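Local coordinates for protein translation elongation factor 1A (Methanosarcina mazei, PDB 3WND) that binds cysteinyl-tRNA(Cys) when in its GTP-bound form and probably acts as a SelB/EF-Tu-like translation elongation factor, at residues S48-Y53 and I197-N202; N61-D66 and Q240-D245; K206-L211 and K265-G270; D223-F228 and I234-I239; V255-K260 and F271-K276. All coordinates share one frame; numbering follows the deposited sequence.

Contact 1. Residues S48-Y53 and I197-N202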
# COMPACT_ATOMS: atom_id res chain seq x y z
N SER A 48 13.98 3.86 2.43
CA SER A 48 14.43 2.57 2.97
C SER A 48 14.35 1.47 1.87
O SER A 48 15.06 1.55 0.84
CB SER A 48 13.52 2.21 4.18
OG SER A 48 12.12 2.21 3.86
N ASP A 49 13.43 0.49 2.00
CA ASP A 49 13.15 -0.37 0.80
C ASP A 49 12.08 0.26 -0.10
O ASP A 49 11.81 -0.28 -1.20
CB ASP A 49 12.66 -1.77 1.17
CG ASP A 49 11.40 -1.70 2.03
OD1 ASP A 49 11.10 -0.68 2.70
OD2 ASP A 49 10.71 -2.69 2.03
N ILE A 50 11.51 1.37 0.36
CA ILE A 50 10.59 2.20 -0.41
C ILE A 50 11.07 3.62 -0.29
O ILE A 50 11.80 3.92 0.62
CB ILE A 50 9.08 2.13 0.03
CG1 ILE A 50 8.94 2.42 1.54
CG2 ILE A 50 8.50 0.73 -0.25
CD1 ILE A 50 7.49 2.74 1.97
N THR A 51 10.68 4.48 -1.24
CA THR A 51 11.06 5.91 -1.15
C THR A 51 9.90 6.85 -1.37
O THR A 51 9.14 6.69 -2.30
CB THR A 51 12.23 6.24 -2.16
OG1 THR A 51 13.35 5.36 -1.92
CG2 THR A 51 12.68 7.64 -2.08
N MET A 52 9.77 7.82 -0.45
CA MET A 52 8.70 8.77 -0.51
C MET A 52 9.20 9.95 -1.26
O MET A 52 10.35 10.39 -1.07
CB MET A 52 8.29 9.38 0.82
CG MET A 52 8.27 8.49 2.04
SD MET A 52 7.75 6.81 1.72
CE MET A 52 6.06 6.96 2.15
N TYR A 53 8.34 10.49 -2.09
CA TYR A 53 8.57 11.72 -2.82
C TYR A 53 7.41 12.61 -2.47
O TYR A 53 6.26 12.35 -2.83
CB TYR A 53 8.63 11.51 -4.35
CG TYR A 53 9.88 10.73 -4.73
CD1 TYR A 53 9.89 9.35 -4.74
CD2 TYR A 53 11.06 11.40 -5.07
CE1 TYR A 53 11.06 8.61 -5.01
CE2 TYR A 53 12.23 10.69 -5.39
CZ TYR A 53 12.22 9.30 -5.37
OH TYR A 53 13.31 8.53 -5.71
N ILE A 197 2.18 2.33 11.18
CA ILE A 197 3.49 2.86 11.18
C ILE A 197 4.39 2.26 10.13
O ILE A 197 4.46 1.05 10.02
CB ILE A 197 4.12 2.54 12.58
CG1 ILE A 197 3.36 3.35 13.71
CG2 ILE A 197 5.62 2.85 12.52
CD1 ILE A 197 3.70 2.83 15.10
N ASP A 198 5.02 3.10 9.29
CA ASP A 198 5.88 2.50 8.27
C ASP A 198 7.37 2.70 8.60
O ASP A 198 8.24 1.98 8.05
CB ASP A 198 5.57 2.98 6.81
CG ASP A 198 5.36 4.43 6.70
OD1 ASP A 198 6.32 5.20 6.85
OD2 ASP A 198 4.25 4.82 6.38
N HIS A 199 7.67 3.68 9.49
CA HIS A 199 9.08 3.91 9.88
C HIS A 199 9.04 4.40 11.31
O HIS A 199 8.12 5.06 11.76
CB HIS A 199 9.76 4.99 9.02
CG HIS A 199 9.93 4.61 7.61
ND1 HIS A 199 8.89 4.75 6.68
CD2 HIS A 199 11.04 4.03 6.92
CE1 HIS A 199 9.35 4.31 5.43
NE2 HIS A 199 10.68 3.90 5.58
N ALA A 200 10.11 4.13 12.05
CA ALA A 200 10.27 4.59 13.44
C ALA A 200 11.77 4.92 13.59
O ALA A 200 12.65 4.08 13.28
CB ALA A 200 9.90 3.46 14.45
N PHE A 201 12.06 6.04 14.23
CA PHE A 201 13.41 6.38 14.58
C PHE A 201 13.53 7.33 15.72
O PHE A 201 12.51 7.95 16.18
CB PHE A 201 14.16 6.95 13.39
CG PHE A 201 13.35 7.91 12.61
CD1 PHE A 201 13.31 9.29 12.96
CD2 PHE A 201 12.56 7.46 11.50
CE1 PHE A 201 12.53 10.20 12.20
CE2 PHE A 201 11.82 8.35 10.76
CZ PHE A 201 11.78 9.73 11.11
N ASN A 202 14.75 7.39 16.28
CA ASN A 202 15.01 8.35 17.33
C ASN A 202 15.37 9.70 16.72
O ASN A 202 16.15 9.74 15.78
CB ASN A 202 16.12 7.87 18.29
CG ASN A 202 15.78 8.17 19.72
OD1 ASN A 202 14.67 7.87 20.17
ND2 ASN A 202 16.70 8.80 20.45

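Contact 2. Residues N61-D66 and Q240-D245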
# COMPACT_ATOMS: atom_id res chain seq x y z
N ASN A 61 -1.44 17.71 -0.16
CA ASN A 61 -0.30 17.11 0.46
C ASN A 61 -0.22 15.76 -0.23
O ASN A 61 -1.00 14.86 0.03
CB ASN A 61 -0.57 17.00 1.94
CG ASN A 61 -0.51 18.35 2.63
OD1 ASN A 61 0.02 19.30 2.07
ND2 ASN A 61 -1.01 18.42 3.90
N MET A 62 0.64 15.67 -1.24
CA MET A 62 0.76 14.40 -2.03
C MET A 62 2.01 13.72 -1.57
O MET A 62 3.09 14.38 -1.34
CB MET A 62 0.85 14.68 -3.51
CG MET A 62 -0.37 15.29 -4.06
SD MET A 62 -0.59 14.61 -5.70
CE MET A 62 -2.29 15.14 -5.96
N VAL A 63 1.92 12.41 -1.38
CA VAL A 63 3.09 11.60 -1.14
C VAL A 63 3.06 10.51 -2.20
O VAL A 63 2.03 9.80 -2.35
CB VAL A 63 3.12 11.00 0.26
CG1 VAL A 63 4.34 10.09 0.47
CG2 VAL A 63 3.02 12.16 1.28
N PHE A 64 4.17 10.42 -2.96
CA PHE A 64 4.33 9.32 -3.96
C PHE A 64 5.31 8.33 -3.44
O PHE A 64 6.43 8.66 -3.13
CB PHE A 64 4.80 9.89 -5.32
CG PHE A 64 3.92 10.93 -5.85
CD1 PHE A 64 4.17 12.27 -5.56
CD2 PHE A 64 2.86 10.59 -6.63
CE1 PHE A 64 3.29 13.24 -6.03
CE2 PHE A 64 2.03 11.57 -7.17
CZ PHE A 64 2.25 12.91 -6.85
N VAL A 65 4.91 7.08 -3.38
CA VAL A 65 5.79 6.09 -2.78
C VAL A 65 6.26 5.21 -3.91
O VAL A 65 5.46 4.52 -4.61
CB VAL A 65 4.98 5.28 -1.77
CG1 VAL A 65 5.90 4.25 -1.16
CG2 VAL A 65 4.35 6.23 -0.78
N ASP A 66 7.57 5.26 -4.12
CA ASP A 66 8.20 4.40 -5.12
C ASP A 66 8.58 3.10 -4.47
O ASP A 66 9.41 3.08 -3.49
CB ASP A 66 9.44 5.13 -5.66
CG ASP A 66 10.32 4.24 -6.65
OD1 ASP A 66 9.91 3.17 -7.13
OD2 ASP A 66 11.44 4.72 -6.96
N GLN A 240 2.87 15.77 13.14
CA GLN A 240 3.35 16.69 12.09
C GLN A 240 2.80 16.18 10.73
O GLN A 240 2.75 14.96 10.51
CB GLN A 240 4.92 16.66 12.03
CG GLN A 240 5.56 17.35 13.20
CD GLN A 240 5.58 16.58 14.55
OE1 GLN A 240 5.22 17.19 15.54
NE2 GLN A 240 6.06 15.29 14.62
N SER A 241 2.38 17.09 9.85
CA SER A 241 2.09 16.70 8.47
C SER A 241 2.83 17.65 7.56
O SER A 241 2.67 18.87 7.72
CB SER A 241 0.57 16.57 8.13
OG SER A 241 0.36 15.54 7.09
N HIS A 242 3.62 17.07 6.61
CA HIS A 242 4.40 17.89 5.62
C HIS A 242 5.00 19.05 6.38
O HIS A 242 4.83 20.22 6.00
CB HIS A 242 3.52 18.31 4.43
CG HIS A 242 3.10 17.11 3.60
ND1 HIS A 242 3.86 16.67 2.52
CD2 HIS A 242 2.07 16.19 3.76
CE1 HIS A 242 3.25 15.60 1.95
NE2 HIS A 242 2.15 15.28 2.72
N ASP A 243 5.74 18.70 7.43
CA ASP A 243 6.64 19.64 8.14
C ASP A 243 6.01 20.60 9.17
O ASP A 243 6.72 21.40 9.80
CB ASP A 243 7.51 20.42 7.09
CG ASP A 243 8.27 19.45 6.14
OD1 ASP A 243 8.95 18.62 6.71
OD2 ASP A 243 8.18 19.49 4.85
N VAL A 244 4.70 20.46 9.45
CA VAL A 244 3.99 21.44 10.26
C VAL A 244 3.19 20.67 11.32
O VAL A 244 2.53 19.68 10.97
CB VAL A 244 3.00 22.27 9.37
CG1 VAL A 244 2.29 23.27 10.23
CG2 VAL A 244 3.74 23.05 8.27
N ASP A 245 3.28 21.08 12.60
CA ASP A 245 2.51 20.44 13.67
C ASP A 245 1.03 20.71 13.48
O ASP A 245 0.64 21.86 13.15
CB ASP A 245 2.89 20.97 15.05
CG ASP A 245 4.21 20.45 15.56
OD1 ASP A 245 4.89 19.67 14.81
OD2 ASP A 245 4.55 20.86 16.71
O HOH W 1 -0.20 12.96 1.86

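Contact 3. Residues K206-L211 and K265-G270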
# COMPACT_ATOMS: atom_id res chain seq x y z
N LYS A 206 13.90 15.14 20.34
CA LYS A 206 12.47 14.86 20.07
C LYS A 206 12.11 13.48 20.66
O LYS A 206 10.98 13.26 21.16
CB LYS A 206 12.15 14.95 18.54
CG LYS A 206 11.80 16.36 17.94
CD LYS A 206 11.27 16.32 16.47
CE LYS A 206 9.73 16.10 16.35
NZ LYS A 206 9.06 15.90 15.01
N GLY A 207 13.11 12.58 20.62
CA GLY A 207 12.98 11.19 21.06
C GLY A 207 12.22 10.40 20.00
O GLY A 207 12.48 10.62 18.77
N CYS A 208 11.29 9.53 20.44
CA CYS A 208 10.69 8.52 19.54
C CYS A 208 9.75 9.24 18.52
O CYS A 208 8.76 9.89 18.94
CB CYS A 208 9.88 7.50 20.32
SG CYS A 208 9.12 6.20 19.28
N VAL A 209 10.06 9.08 17.23
CA VAL A 209 9.21 9.57 16.15
C VAL A 209 8.78 8.37 15.26
O VAL A 209 9.60 7.47 14.93
CB VAL A 209 9.93 10.67 15.33
CG1 VAL A 209 9.10 11.03 14.04
CG2 VAL A 209 10.17 11.87 16.24
N VAL A 210 7.49 8.33 14.87
CA VAL A 210 7.07 7.30 13.92
C VAL A 210 6.46 8.04 12.75
O VAL A 210 5.91 9.12 12.91
CB VAL A 210 6.05 6.32 14.53
CG1 VAL A 210 6.69 5.51 15.66
CG2 VAL A 210 4.76 7.04 14.90
N LEU A 211 6.60 7.46 11.57
CA LEU A 211 5.95 7.98 10.34
C LEU A 211 4.97 6.88 9.97
O LEU A 211 5.23 5.64 10.06
CB LEU A 211 6.94 8.15 9.21
CG LEU A 211 8.26 8.84 9.60
CD1 LEU A 211 9.14 8.96 8.37
CD2 LEU A 211 8.01 10.19 10.23
N LYS A 265 13.57 1.90 19.14
CA LYS A 265 14.19 0.57 18.93
C LYS A 265 13.16 -0.61 19.14
O LYS A 265 13.38 -1.76 18.74
CB LYS A 265 15.39 0.36 19.92
CG LYS A 265 14.94 0.21 21.39
CD LYS A 265 16.08 -0.17 22.33
CE LYS A 265 15.49 -0.36 23.71
NZ LYS A 265 15.02 -1.75 23.93
N ASP A 266 12.07 -0.36 19.82
CA ASP A 266 11.07 -1.42 20.07
C ASP A 266 9.88 -1.36 19.08
O ASP A 266 8.90 -2.13 19.22
CB ASP A 266 10.53 -1.27 21.46
CG ASP A 266 11.60 -1.50 22.49
OD1 ASP A 266 12.45 -2.45 22.28
OD2 ASP A 266 11.59 -0.74 23.49
N ILE A 267 9.97 -0.48 18.08
CA ILE A 267 8.90 -0.34 17.07
C ILE A 267 9.42 -0.83 15.74
O ILE A 267 10.51 -0.40 15.32
CB ILE A 267 8.42 1.14 16.97
CG1 ILE A 267 7.98 1.59 18.40
CG2 ILE A 267 7.34 1.25 15.93
CD1 ILE A 267 7.34 3.01 18.40
N GLU A 268 8.58 -1.58 15.01
CA GLU A 268 8.90 -1.97 13.61
C GLU A 268 7.79 -1.48 12.65
O GLU A 268 6.62 -1.19 13.08
CB GLU A 268 9.01 -3.54 13.56
CG GLU A 268 10.11 -4.14 14.43
CD GLU A 268 11.56 -3.66 14.07
OE1 GLU A 268 11.86 -3.34 12.87
OE2 GLU A 268 12.41 -3.69 14.93
N ARG A 269 8.15 -1.31 11.37
CA ARG A 269 7.11 -1.17 10.39
C ARG A 269 6.00 -2.25 10.58
O ARG A 269 6.31 -3.43 10.75
CB ARG A 269 7.68 -1.32 8.96
CG ARG A 269 6.60 -1.31 7.87
CD ARG A 269 7.17 -1.51 6.48
NE ARG A 269 8.06 -0.39 6.25
CZ ARG A 269 8.85 -0.32 5.18
NH1 ARG A 269 8.70 -1.23 4.19
NH2 ARG A 269 9.66 0.69 5.05
N GLY A 270 4.73 -1.86 10.58
CA GLY A 270 3.73 -2.88 10.79
C GLY A 270 3.00 -2.72 12.13
O GLY A 270 1.90 -3.25 12.31

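Contact 4. Residues D223-F228 and I234-I239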
# COMPACT_ATOMS: atom_id res chain seq x y z
N ASP A 223 -3.54 12.48 22.41
CA ASP A 223 -4.27 11.25 22.68
C ASP A 223 -3.45 10.27 23.54
O ASP A 223 -2.26 10.14 23.41
CB ASP A 223 -4.57 10.49 21.35
CG ASP A 223 -5.89 10.98 20.70
OD1 ASP A 223 -6.67 11.75 21.33
OD2 ASP A 223 -6.07 10.51 19.56
N LYS A 224 -4.15 9.66 24.47
CA LYS A 224 -3.56 8.58 25.20
C LYS A 224 -4.16 7.33 24.60
O LYS A 224 -5.38 7.15 24.58
CB LYS A 224 -3.96 8.75 26.68
CG LYS A 224 -3.36 10.06 27.32
CD LYS A 224 -3.48 10.01 28.87
CE LYS A 224 -2.12 9.76 29.53
NZ LYS A 224 -1.06 10.75 29.12
N THR A 225 -3.30 6.44 24.08
CA THR A 225 -3.81 5.31 23.29
C THR A 225 -2.81 4.25 23.47
O THR A 225 -2.11 4.25 24.52
CB THR A 225 -4.09 5.77 21.84
OG1 THR A 225 -4.66 4.72 21.08
CG2 THR A 225 -2.84 6.38 21.16
N LYS A 226 -2.74 3.28 22.54
CA LYS A 226 -1.82 2.12 22.70
C LYS A 226 -1.05 1.83 21.41
O LYS A 226 -1.41 2.36 20.36
CB LYS A 226 -2.53 0.85 23.08
CG LYS A 226 -3.15 0.88 24.52
CD LYS A 226 -3.69 -0.54 24.88
CE LYS A 226 -4.19 -0.63 26.33
NZ LYS A 226 -4.30 -2.08 26.67
N ILE A 227 0.02 1.03 21.53
CA ILE A 227 0.70 0.57 20.34
C ILE A 227 0.70 -0.95 20.39
O ILE A 227 1.04 -1.52 21.48
CB ILE A 227 2.09 1.21 20.19
CG1 ILE A 227 2.75 0.87 18.81
CG2 ILE A 227 3.00 0.90 21.40
CD1 ILE A 227 3.91 1.81 18.54
N PHE A 228 0.47 -1.55 19.23
CA PHE A 228 0.40 -3.02 19.08
C PHE A 228 1.35 -3.42 17.98
O PHE A 228 1.55 -2.64 17.05
CB PHE A 228 -1.03 -3.42 18.66
CG PHE A 228 -2.02 -3.18 19.73
CD1 PHE A 228 -2.71 -2.01 19.77
CD2 PHE A 228 -2.26 -4.15 20.69
CE1 PHE A 228 -3.61 -1.72 20.79
CE2 PHE A 228 -3.12 -3.91 21.72
CZ PHE A 228 -3.83 -2.69 21.76
N ILE A 234 0.62 4.59 25.26
CA ILE A 234 1.50 5.63 24.74
C ILE A 234 0.73 6.91 24.73
O ILE A 234 -0.48 6.88 24.91
CB ILE A 234 2.08 5.26 23.33
CG1 ILE A 234 0.90 5.07 22.32
CG2 ILE A 234 2.90 3.97 23.33
CD1 ILE A 234 1.33 5.16 20.84
N GLU A 235 1.46 8.04 24.64
CA GLU A 235 0.74 9.32 24.43
C GLU A 235 1.32 9.89 23.18
O GLU A 235 2.55 9.86 23.00
CB GLU A 235 1.01 10.32 25.64
CG GLU A 235 0.42 11.74 25.41
CD GLU A 235 0.91 12.71 26.47
OE1 GLU A 235 1.61 12.30 27.44
OE2 GLU A 235 0.64 13.91 26.28
N ILE A 236 0.44 10.50 22.37
CA ILE A 236 0.89 11.26 21.22
C ILE A 236 1.30 12.66 21.65
O ILE A 236 0.44 13.49 22.04
CB ILE A 236 -0.21 11.32 20.20
CG1 ILE A 236 -0.53 9.85 19.75
CG2 ILE A 236 0.25 12.22 19.01
CD1 ILE A 236 -1.59 9.78 18.65
N ARG A 237 2.61 12.94 21.65
CA ARG A 237 3.10 14.25 22.07
C ARG A 237 2.97 15.35 21.01
O ARG A 237 2.86 16.54 21.36
CB ARG A 237 4.58 14.16 22.45
CG ARG A 237 4.93 13.38 23.69
CD ARG A 237 6.40 13.39 24.06
NE ARG A 237 7.20 12.63 23.12
CZ ARG A 237 8.48 12.29 23.31
NH1 ARG A 237 9.06 12.65 24.37
NH2 ARG A 237 9.11 11.59 22.34
N SER A 238 3.04 15.01 19.69
CA SER A 238 2.75 16.02 18.64
C SER A 238 2.53 15.21 17.38
O SER A 238 2.90 14.04 17.30
CB SER A 238 3.93 17.00 18.41
OG SER A 238 5.08 16.23 18.09
N ILE A 239 1.81 15.80 16.45
CA ILE A 239 1.61 15.19 15.13
C ILE A 239 2.13 16.24 14.15
O ILE A 239 1.69 17.42 14.19
CB ILE A 239 0.09 14.95 14.90
CG1 ILE A 239 -0.51 14.11 16.09
CG2 ILE A 239 -0.13 14.28 13.54
CD1 ILE A 239 -1.99 13.79 15.95

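Contact 5. Residues V255-K260 and F271-K276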
# COMPACT_ATOMS: atom_id res chain seq x y z
N VAL A 255 1.43 11.12 8.48
CA VAL A 255 1.82 11.78 9.71
C VAL A 255 3.23 11.35 10.13
O VAL A 255 3.80 10.29 9.76
CB VAL A 255 0.86 11.45 10.94
CG1 VAL A 255 -0.51 11.98 10.71
CG2 VAL A 255 0.94 9.89 11.18
N GLY A 256 3.80 12.29 10.87
CA GLY A 256 4.95 11.96 11.71
C GLY A 256 4.46 12.22 13.13
O GLY A 256 3.76 13.23 13.38
N MET A 257 4.73 11.31 14.05
CA MET A 257 4.26 11.52 15.42
C MET A 257 5.37 11.31 16.43
O MET A 257 6.12 10.27 16.41
CB MET A 257 3.12 10.55 15.80
CG MET A 257 1.89 10.71 14.86
SD MET A 257 0.66 9.45 15.33
CE MET A 257 -0.81 10.28 14.66
N ARG A 258 5.42 12.26 17.38
CA ARG A 258 6.34 12.11 18.53
C ARG A 258 5.57 11.35 19.56
O ARG A 258 4.45 11.76 19.97
CB ARG A 258 6.74 13.50 19.05
CG ARG A 258 8.18 13.58 19.44
CD ARG A 258 8.64 15.03 19.43
NE ARG A 258 8.40 15.73 20.70
CZ ARG A 258 7.61 16.81 20.86
NH1 ARG A 258 6.90 17.38 19.83
NH2 ARG A 258 7.50 17.32 22.07
N LEU A 259 6.13 10.23 20.01
CA LEU A 259 5.41 9.37 20.99
C LEU A 259 6.17 9.41 22.34
O LEU A 259 7.42 9.35 22.39
CB LEU A 259 5.45 7.89 20.52
CG LEU A 259 4.86 7.64 19.11
CD1 LEU A 259 4.90 6.12 18.92
CD2 LEU A 259 3.49 8.30 18.95
N LYS A 260 5.40 9.47 23.41
CA LYS A 260 5.87 9.24 24.81
C LYS A 260 5.57 7.80 25.29
O LYS A 260 4.48 7.18 24.97
CB LYS A 260 5.24 10.29 25.81
CG LYS A 260 5.95 10.32 27.20
CD LYS A 260 5.25 11.17 28.28
CE LYS A 260 4.97 12.60 27.84
NZ LYS A 260 4.14 13.30 28.87
N PHE A 271 3.63 -2.00 13.05
CA PHE A 271 2.98 -1.73 14.32
C PHE A 271 1.83 -0.79 14.09
O PHE A 271 1.82 -0.02 13.10
CB PHE A 271 4.03 -1.09 15.29
CG PHE A 271 4.92 -2.13 15.98
CD1 PHE A 271 5.35 -3.28 15.31
CD2 PHE A 271 5.33 -1.92 17.29
CE1 PHE A 271 6.20 -4.22 15.97
CE2 PHE A 271 6.16 -2.85 17.92
CZ PHE A 271 6.58 -3.98 17.31
N ILE A 272 0.87 -0.80 14.98
CA ILE A 272 -0.34 -0.02 14.83
C ILE A 272 -0.58 0.77 16.12
O ILE A 272 -0.45 0.23 17.25
CB ILE A 272 -1.57 -0.98 14.68
CG1 ILE A 272 -1.41 -1.81 13.35
CG2 ILE A 272 -2.86 -0.16 14.57
CD1 ILE A 272 -2.45 -2.94 13.25
N ILE A 273 -0.96 2.03 15.95
CA ILE A 273 -1.37 2.79 17.07
C ILE A 273 -2.91 2.80 17.03
O ILE A 273 -3.55 3.25 16.01
CB ILE A 273 -0.88 4.29 17.02
CG1 ILE A 273 0.69 4.28 17.14
CG2 ILE A 273 -1.56 5.13 18.10
CD1 ILE A 273 1.34 5.59 16.74
N SER A 274 -3.53 2.37 18.12
CA SER A 274 -4.95 2.30 18.24
C SER A 274 -5.26 1.91 19.64
O SER A 274 -4.37 1.45 20.40
CB SER A 274 -5.64 1.37 17.23
OG SER A 274 -5.66 0.10 17.68
N ASP A 275 -6.54 1.98 19.99
CA ASP A 275 -6.93 1.61 21.40
C ASP A 275 -7.04 0.10 21.56
O ASP A 275 -6.98 -0.41 22.67
CB ASP A 275 -8.26 2.27 21.74
CG ASP A 275 -8.12 3.74 22.03
OD1 ASP A 275 -7.00 4.23 22.29
OD2 ASP A 275 -9.14 4.40 22.09
N LYS A 276 -7.27 -0.64 20.46
CA LYS A 276 -7.44 -2.11 20.62
C LYS A 276 -7.11 -2.77 19.25
O LYS A 276 -7.66 -2.40 18.20
CB LYS A 276 -8.92 -2.40 20.97
CG LYS A 276 -9.26 -3.85 21.07
CD LYS A 276 -8.34 -4.60 22.07
CE LYS A 276 -8.79 -6.06 22.33
NZ LYS A 276 -8.73 -6.92 21.09

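Contact 1. Residues S48-Y53 and I197-N202
S48 and H199 join two domains: the first lies in the turn leading into strand 51-55 of the nucleotide-binding domain, the second on strand 194-203 of the beta barrel that follows it. The polar link is a single short hydrogen bond, S48 OG to H199 NE2 at 2.8 Å, in which either group could be the donor. Its geometry is edge-on, since both OG and CB of S48 lie near the plane of the imidazole. With OG held between the backbone N and the carbonyl carbon of its own residue (chi1 55°), S48 turns its hydroxyl to the ring.

A second polar layer lies behind the first. H199 ND1 donates to D198 OD1 at 2.6 Å, meeting the carboxylate on its anti side, so the ring is gripped at both nitrogens and its rotation is fixed. The other carboxylate oxygen of D198 forms a salt bridge with R254, which anchors this second-shell group. D198 and H199 both face L211 in a classic beta bulge, consistent with their two side chains lying together. R269 bridges the same seam, pairing with D49 and weakly with S48 OG.

Apolar packing is slight by comparison and comes from I50, a buried residue that also touches helix 74-83. Its CD1 reaches the edge of the imidazole, 4.2 Å from H199 CE1.

Contact 2. Residues N61-D66 and Q240-D245
The carbonyl oxygen N61 O accepts a hydrogen bond from a water 2.8 Å away, and the same water is a weak partner of H242 NE2, lying at the edge of the imidazole. H242 stands in the type I' beta turn from S241 to V244, which closes a hairpin of the barrel domain. Strand 61-66 belongs to the central sheet of the nucleotide-binding domain, and the turn therefore touches the neighbouring domain with its imidazole.

Most of the contact is a stack. The amide of N61 lies on the imidazole of H242 with the planes 30° apart, the two side chains running in opposing senses, and N61 CB comes to 3.3 Å from H242 CD2. N61 CA sits over one face of the ring, offset toward its rim. For N61, placing CG beside its own backbone N (chi1 -73°) lays the amide along the imidazole. V63 CG2 comes in obliquely, 3.5 Å from H242 NE2. With alanine at H242, the N61 amide is likely to lose its stacking partner, the water its link to the turn, and V63 CG2 its neighbour across the boundary.

D56 touches both N61 and H242, extending this patch along the domain boundary. At the edge of the imidazole, M62 O meets the ring near its plane, 3.5 Å from H242 CE1.

Contact 3. Residues K206-L211 and K265-G270
Inside the beta barrel of the second domain, strand 207-216 meets the long loop that runs from strand 254-260 to strand 272-274, and I267 is the loop residue that reaches in. One methyl does all the touching: I267 CD1 lies 3.8 Å from C208 SG and equally 3.8 Å from V210 CG1. C208 and V210, two residues apart on the strand, send their side chains toward the loop, while V209 between them turns to the other face. The side chains of V210 and I267 cross at about a right angle.

Extension of the isoleucine explains this reach. Its chi2 of -174° carries CD1 well out from a backbone that keeps its distance, the V210 CA and I267 CA atoms being 8.5 Å apart. V262, A200 and I227 also surround this side chain, so that it is buried. Next to it in sequence, K265 and D266 form a salt bridge of their own, K265 NZ to D266 OD1 at 3.1 Å, away from the apolar cluster.

No polar group joins the two segments here. C208 offers its sulfur as an apolar surface, and the contact therefore probably rests on van der Waals fit and the burial of apolar surface.

Contact 4. Residues D223-F228 and I234-I239
T225 and I234 grip each other through two backbone bonds: T225 N donates to I234 O at 3.0 Å, and I234 N to T225 O at 2.8 Å, both nearly straight. A third, I236 N to D223 O at 2.9 Å, continues the register. Between them K224 and E235 form a non-hydrogen-bonded pair, with K224 CA making a CA-H...O contact to I234 O.

The side chains sort themselves by face. On one face the T225 and I234 side chains run alongside one another in the same sense, while I227 crosses I234 at about a right angle and brings its CG2 to 3.6 Å from I234 CG2. In I234, a chi1 of 60° sets CG1 between the backbone N and the carbonyl carbon, over the K226 peptide, and leaves CG2 beside the N to meet I227. On the face of K224 and E235, a bent lysine chain carries K224 NZ to a long salt bridge, 3.5 Å from E235 OE1.

These are the two strands of a beta hairpin, 224-228 and 232-241, in the second-domain barrel. Their short segments run at 115° to each other, far from straight antiparallel, consistent with strong twist or coiling. Cut back to alanine, I234 is likely to leave I227 CG2 and T225 CG2 without their apolar partner.

Farther out, V262 of a later loop and I273 of strand 272-274 also pack on I234. E235 OE1 has K260 as its stronger partner, T225 OG1 bonds D275, and D223 OD2 accepts from the backbone N of K220.

Contact 5. Residues V255-K260 and F271-K276
I273 presses the end of its side chain between M257 and L259, and these three buried residues make up the whole of the touching surface. Its CD1 does the work twice over. The side chains of L259 and I273 meet head-on, with L259 CD2 4.1 Å from I273 CD1. M257 instead runs by in the opposing sense, and its sulfur comes alongside, M257 SD lying 4.2 Å from I273 CD1. These are ordinary van der Waals separations, and they bridge backbones whose nearest CA atoms, those of L259 and I273, stand 10.2 Å apart.

This separation fits the fold. Strands 254-260 and 272-274 are not neighbours in the closed antiparallel barrel of this domain; their side chains meet across its interior. An extended chain in M257 (chi2 177°) helps to span the distance, and V210 and I239 on adjoining strands pack against the same methionine, while I195 lies against I273.

The other side of strand 254-260 is looser and polar. R258 and K260, which alternate with M257 and L259, lie on this more exposed face, where K260 forms a salt bridge with E235 and R258 a weak hydrogen bond with S238. Beyond I273, the buried S274 OG bonds E277 and accepts a weak hydrogen bond from K276 N, at 3.3 Å and an angle of 133°.

In the fold
Contacts 3, 4 and 5 build one barrel: the centres of contacts 4 and 5 are about 5 Å apart, those of 3 and 5 about 9 Å. I227, I267 and I197 share the apolar interior, I227 CD1 lying 3.6 Å from both I267 CD1 and I197 CD1. Contacts 1 and 2, with centres about 12 Å apart, dock this barrel on the nucleotide-binding domain through the turn before strand 51-55 and through the adjacent strand 61-66. R269, carried by the loop of contact 3, reaches the seam of contact 1. The GDP site, unoccupied here, lies nearest contact 1, the I50 side chain being about 9 Å from that of R34; contacts 2 to 5 lie away from it.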